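Local coordinates for salicylic acid-binding protein 2 (Nicotiana tabacum, PDB 1XKL) that hydrolyses methyl salicylate to the defence hormone salicylic acid, as an alpha/beta hydrolase esterase of plant systemic acquired resistance, at the interface of chains A and B. Sequence-based numbering; all coordinates share one arbitrary frame. Chains: chain A/B, salicylic acid-binding protein 2.

Contact 1: the interface of chains A and B. Residues chain A 17-18, 38, 44, 175; chain B 18, 171, 174-175.
The C-terminal end of helix 166-175 of chain B, carrying B:Ser174 and B:Leu175, packs against the 3-10 helix 17-20 and the loop residue A:Thr44 of chain A, and meets the end of the same helix of chain A at the two-fold. There A:Leu175 and B:Leu175 point tip to tip, their CD1 methyls tightly apposed at 3.5 Å. Each leucine also leans on the tryptophan of the partner: B:Leu175 crosses A:Trp18 at a slant, CD2 lying 3.9 Å from CB of A:Trp18. CG of A:Trp18 stands between the backbone N and carbonyl carbon (chi1 60°), which turns the indole to its own chain, where CD1 of A:Leu175 sits over the ring centre. OG of B:Ser174 approaches CA of A:Trp18 at 3.4 Å. This hydroxyl is satisfied within its own helix, bonding to O of B:Leu171 at 2.9 Å. At the other side, CG2 of A:Thr44 touches the carbonyl O of B:Leu175. A water forms a polar link between carboxylate OD1 of A:Asp38 and O of B:Ser174. The backbone N of A:Gly17 steadies A:Asp38, meeting its OD2 nearly along the C-O axis at 2.7 Å. N of A:Thr44 reaches OD1 from above the carboxylate plane. The patch thus joins the end of helix 166-175 to the 3-10 helix 17-20 and nearby loops of the alpha/beta hydrolase fold, its centre about 16 Å from the nucleophile A:Ser81.

Contact 2: the interface of chains A and B. Residues chain A 21, 166-167, 170-171; chain B 21-22, 25, 171.
A:Tyr21 and B:Tyr21 reach toward each other tip to tip, a compact example of how a two-fold axis pairs identical side chains. OH of A:Tyr21 and OH of B:Tyr21 are 3.7 Å apart, too far for a direct bond. A water at the edge of both rings, in their planes, joins them, 2.8 Å from OH of A:Tyr21 and from OH of B:Tyr21. The rings are offset, with OH of B:Tyr21 3.6 Å from CE1 of A:Tyr21. Each tyrosine runs alongside the leucine of the other chain and points the same way: A:Leu171 beside B:Tyr21, B:Leu171 beside A:Tyr21. CB of A:Leu171 meets CB of B:Tyr21 at 3.8 Å, while its CD1 methyl touches CG of the B:Tyr21 ring at 4.0 Å and CD2 lies farther over that face, toward the rim. CG of A:Leu171 is anti to the backbone N (chi1 179°), which carries its methyls to those of B:Leu171, tip to tip. CG of B:Lys22, from the ring's own chain, lies over the opposite face of B:Tyr21 toward the rim, so aliphatic groups flank the ring on both sides. At the ring edge, O of A:Glu167 lies 3.5 Å from CD1 of B:Tyr21. CB and CG of A:Glu167 pack near O of B:Tyr21 and CA of B:Lys22; the bend at chi2 (66°) directs the carboxylate, whose OE2 reaches a second water bound to O of B:Lys22. CG of B:Pro25 rests against O of A:Pro166, at 3.6 Å, and CB of A:Ala170. The patch is a largely apolar, water-bridged seam that holds two copies of the esterase together in the crystal, and perhaps in solution.

Contact 1: the interface of chains A and B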
loop_
_atom_site.group_PDB
_atom_site.type_symbol
_atom_site.label_atom_id
_atom_site.label_comp_id
_atom_site.label_asym_id
_atom_site.label_seq_id
_atom_site.Cartn_x
_atom_site.Cartn_y
_atom_site.Cartn_z
ATOM N N GLY A 17 -11.623 24.936 -10.748
ATOM C CA GLY A 17 -11.693 25.734 -11.962
ATOM C C GLY A 17 -11.919 24.879 -13.196
ATOM O O GLY A 17 -12.540 25.310 -14.167
ATOM N N TRP A 18 -11.418 23.649 -13.152
ATOM C CA TRP A 18 -11.562 22.739 -14.273
ATOM C C TRP A 18 -13.012 22.535 -14.723
ATOM O O TRP A 18 -13.261 22.290 -15.902
ATOM C CB TRP A 18 -10.968 21.379 -13.928
ATOM C CG TRP A 18 -11.599 20.715 -12.744
ATOM C CD1 TRP A 18 -11.165 20.761 -11.447
ATOM C CD2 TRP A 18 -12.745 19.857 -12.751
ATOM N NE1 TRP A 18 -11.965 19.975 -10.649
ATOM C CE2 TRP A 18 -12.942 19.408 -11.424
ATOM C CE3 TRP A 18 -13.624 19.420 -13.749
ATOM C CZ2 TRP A 18 -13.980 18.541 -11.070
ATOM C CZ3 TRP A 18 -14.659 18.558 -13.402
ATOM C CH2 TRP A 18 -14.828 18.126 -12.070
ATOM N N ASP A 38 -9.266 28.379 -8.666
ATOM C CA ASP A 38 -9.396 27.219 -7.808
ATOM C C ASP A 38 -9.523 27.798 -6.411
ATOM O O ASP A 38 -8.703 28.623 -6.015
ATOM C CB ASP A 38 -8.128 26.365 -7.855
ATOM C CG ASP A 38 -8.155 25.303 -8.938
ATOM O OD1 ASP A 38 -7.071 24.747 -9.218
ATOM O OD2 ASP A 38 -9.232 25.003 -9.496
ATOM N N THR A 44 -6.177 22.111 -8.248
ATOM C CA THR A 44 -4.768 21.793 -8.045
ATOM C C THR A 44 -4.165 22.504 -6.836
ATOM O O THR A 44 -2.953 22.436 -6.613
ATOM C CB THR A 44 -3.925 22.123 -9.314
ATOM O OG1 THR A 44 -4.039 23.515 -9.636
ATOM C CG2 THR A 44 -4.396 21.285 -10.491
ATOM N N LEU A 175 -11.325 13.939 -10.523
ATOM C CA LEU A 175 -10.867 15.229 -10.014
ATOM C C LEU A 175 -11.525 15.727 -8.736
ATOM O O LEU A 175 -11.002 16.637 -8.093
ATOM C CB LEU A 175 -11.027 16.298 -11.091
ATOM C CG LEU A 175 -10.125 16.151 -12.320
ATOM C CD1 LEU A 175 -10.528 17.172 -13.385
ATOM C CD2 LEU A 175 -8.680 16.352 -11.902
ATOM N N TRP B 18 -7.073 12.427 -15.176
ATOM C CA TRP B 18 -8.140 13.143 -15.876
ATOM C C TRP B 18 -7.917 13.173 -17.381
ATOM O O TRP B 18 -8.874 13.248 -18.151
ATOM C CB TRP B 18 -8.253 14.590 -15.377
ATOM C CG TRP B 18 -6.979 15.380 -15.498
ATOM C CD1 TRP B 18 -6.007 15.512 -14.553
ATOM C CD2 TRP B 18 -6.521 16.111 -16.648
ATOM N NE1 TRP B 18 -4.970 16.275 -15.035
ATOM C CE2 TRP B 18 -5.258 16.657 -16.320
ATOM C CE3 TRP B 18 -7.053 16.355 -17.922
ATOM C CZ2 TRP B 18 -4.516 17.433 -17.222
ATOM C CZ3 TRP B 18 -6.311 17.130 -18.821
ATOM C CH2 TRP B 18 -5.058 17.656 -18.462
ATOM N N LEU B 171 -9.067 22.904 -20.280
ATOM C CA LEU B 171 -9.030 21.898 -19.233
ATOM C C LEU B 171 -7.581 21.701 -18.791
ATOM O O LEU B 171 -7.279 21.709 -17.601
ATOM C CB LEU B 171 -9.606 20.580 -19.741
ATOM C CG LEU B 171 -9.720 19.438 -18.727
ATOM C CD1 LEU B 171 -10.636 19.825 -17.577
ATOM C CD2 LEU B 171 -10.252 18.199 -19.438
ATOM N N SER B 174 -6.005 24.501 -16.643
ATOM C CA SER B 174 -6.472 24.600 -15.262
ATOM C C SER B 174 -6.037 23.407 -14.418
ATOM O O SER B 174 -6.166 23.433 -13.195
ATOM C CB SER B 174 -7.991 24.694 -15.230
ATOM O OG SER B 174 -8.568 23.512 -15.758
ATOM N N LEU B 175 -5.521 22.368 -15.067
ATOM C CA LEU B 175 -5.117 21.162 -14.356
ATOM C C LEU B 175 -3.635 20.779 -14.343
ATOM O O LEU B 175 -3.206 20.032 -13.455
ATOM C CB LEU B 175 -5.933 19.980 -14.879
ATOM C CG LEU B 175 -7.417 19.983 -14.516
ATOM C CD1 LEU B 175 -8.139 18.843 -15.234
ATOM C CD2 LEU B 175 -7.558 19.837 -13.005
HETATM O O HOH W 1 -6.223 25.889 -11.729
#

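Contact 2: the interface of chains A and B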
loop_
_atom_site.group_PDB
_atom_site.type_symbol
_atom_site.label_atom_id
_atom_site.label_comp_id
_atom_site.label_asym_id
_atom_site.label_seq_id
_atom_site.Cartn_x
_atom_site.Cartn_y
_atom_site.Cartn_z
ATOM N N TYR A 21 -14.270 24.265 -17.882
ATOM C CA TYR A 21 -13.517 24.124 -19.133
ATOM C C TYR A 21 -14.318 24.250 -20.430
ATOM O O TYR A 21 -13.779 24.700 -21.443
ATOM C CB TYR A 21 -12.701 22.821 -19.131
ATOM C CG TYR A 21 -13.459 21.575 -19.521
ATOM C CD1 TYR A 21 -13.252 20.965 -20.760
ATOM C CD2 TYR A 21 -14.362 20.986 -18.641
ATOM C CE1 TYR A 21 -13.923 19.794 -21.114
ATOM C CE2 TYR A 21 -15.040 19.819 -18.984
ATOM C CZ TYR A 21 -14.813 19.228 -20.221
ATOM O OH TYR A 21 -15.475 18.062 -20.535
ATOM N N PRO A 166 -20.929 10.513 -20.472
ATOM C CA PRO A 166 -20.121 9.597 -19.662
ATOM C C PRO A 166 -18.694 10.122 -19.509
ATOM O O PRO A 166 -17.995 9.778 -18.558
ATOM C CB PRO A 166 -20.199 8.277 -20.441
ATOM C CG PRO A 166 -20.474 8.712 -21.856
ATOM C CD PRO A 166 -21.473 9.831 -21.659
ATOM N N GLU A 167 -18.274 10.973 -20.439
ATOM C CA GLU A 167 -16.940 11.550 -20.382
ATOM C C GLU A 167 -16.861 12.536 -19.210
ATOM O O GLU A 167 -15.896 12.528 -18.453
ATOM C CB GLU A 167 -16.604 12.276 -21.698
ATOM C CG GLU A 167 -16.509 11.395 -22.960
ATOM C CD GLU A 167 -17.840 10.758 -23.367
ATOM O OE1 GLU A 167 -18.895 11.421 -23.233
ATOM O OE2 GLU A 167 -17.829 9.593 -23.836
ATOM N N ALA A 170 -16.663 10.710 -15.954
ATOM C CA ALA A 170 -15.324 10.135 -15.799
ATOM C C ALA A 170 -14.345 11.221 -15.367
ATOM O O ALA A 170 -13.461 10.988 -14.545
ATOM C CB ALA A 170 -14.870 9.510 -17.105
ATOM N N LEU A 171 -14.514 12.414 -15.927
ATOM C CA LEU A 171 -13.656 13.535 -15.597
ATOM C C LEU A 171 -13.875 13.958 -14.145
ATOM O O LEU A 171 -12.918 14.070 -13.367
ATOM C CB LEU A 171 -13.946 14.697 -16.549
ATOM C CG LEU A 171 -13.167 16.001 -16.366
ATOM C CD1 LEU A 171 -11.685 15.769 -16.583
ATOM C CD2 LEU A 171 -13.697 17.039 -17.352
ATOM N N TYR B 21 -10.137 10.996 -19.609
ATOM C CA TYR B 21 -11.581 11.102 -19.466
ATOM C C TYR B 21 -12.417 10.788 -20.712
ATOM O O TYR B 21 -13.583 10.414 -20.589
ATOM C CB TYR B 21 -11.930 12.478 -18.887
ATOM C CG TYR B 21 -12.085 13.602 -19.878
ATOM C CD1 TYR B 21 -13.348 13.957 -20.359
ATOM C CD2 TYR B 21 -10.983 14.336 -20.312
ATOM C CE1 TYR B 21 -13.512 15.012 -21.243
ATOM C CE2 TYR B 21 -11.134 15.397 -21.200
ATOM C CZ TYR B 21 -12.403 15.730 -21.659
ATOM O OH TYR B 21 -12.565 16.799 -22.510
ATOM N N LYS B 22 -11.835 10.919 -21.904
ATOM C CA LYS B 22 -12.575 10.612 -23.129
ATOM C C LYS B 22 -12.401 9.154 -23.533
ATOM O O LYS B 22 -13.298 8.538 -24.122
ATOM C CB LYS B 22 -12.121 11.503 -24.284
ATOM C CG LYS B 22 -12.526 12.952 -24.146
ATOM C CD LYS B 22 -12.120 13.744 -25.375
ATOM C CE LYS B 22 -12.574 15.183 -25.280
ATOM N NZ LYS B 22 -12.194 15.946 -26.507
ATOM N N PRO B 25 -14.384 6.011 -20.828
ATOM C CA PRO B 25 -15.764 5.593 -21.100
ATOM C C PRO B 25 -15.868 4.631 -22.280
ATOM O O PRO B 25 -16.632 3.661 -22.243
ATOM C CB PRO B 25 -16.475 6.910 -21.393
ATOM C CG PRO B 25 -15.716 7.895 -20.581
ATOM C CD PRO B 25 -14.280 7.480 -20.806
ATOM N N LEU B 171 -9.067 22.904 -20.280
ATOM C CA LEU B 171 -9.030 21.898 -19.233
ATOM C C LEU B 171 -7.581 21.701 -18.791
ATOM O O LEU B 171 -7.279 21.709 -17.601
ATOM C CB LEU B 171 -9.606 20.580 -19.741
ATOM C CG LEU B 171 -9.720 19.438 -18.727
ATOM C CD1 LEU B 171 -10.636 19.825 -17.577
ATOM C CD2 LEU B 171 -10.252 18.199 -19.438
HETATM O O HOH W 2 -15.426 9.779 -25.413
HETATM O O HOH W 3 -15.189 17.409 -23.249
#

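Contact 1 and contact 2 lie about 12 Å apart, measured between the centres of their C-alpha atoms, and are neighbouring parts of one two-fold interface. B:Leu171 belongs to both, and helix 166-175 of each chain runs through the pair, its C-terminal end in contact 1 and its earlier turns in contact 2. Because the interface is two-fold symmetric, each contact recurs with the partners exchanged, making a continuous seam. Their centres lie about 16 and 19 Å from A:Ser81, so neither includes the nucleophile. The seam may stabilise a dimer within the deposited four-chain assembly, although the structure alone does not show that this pairing is the biological one.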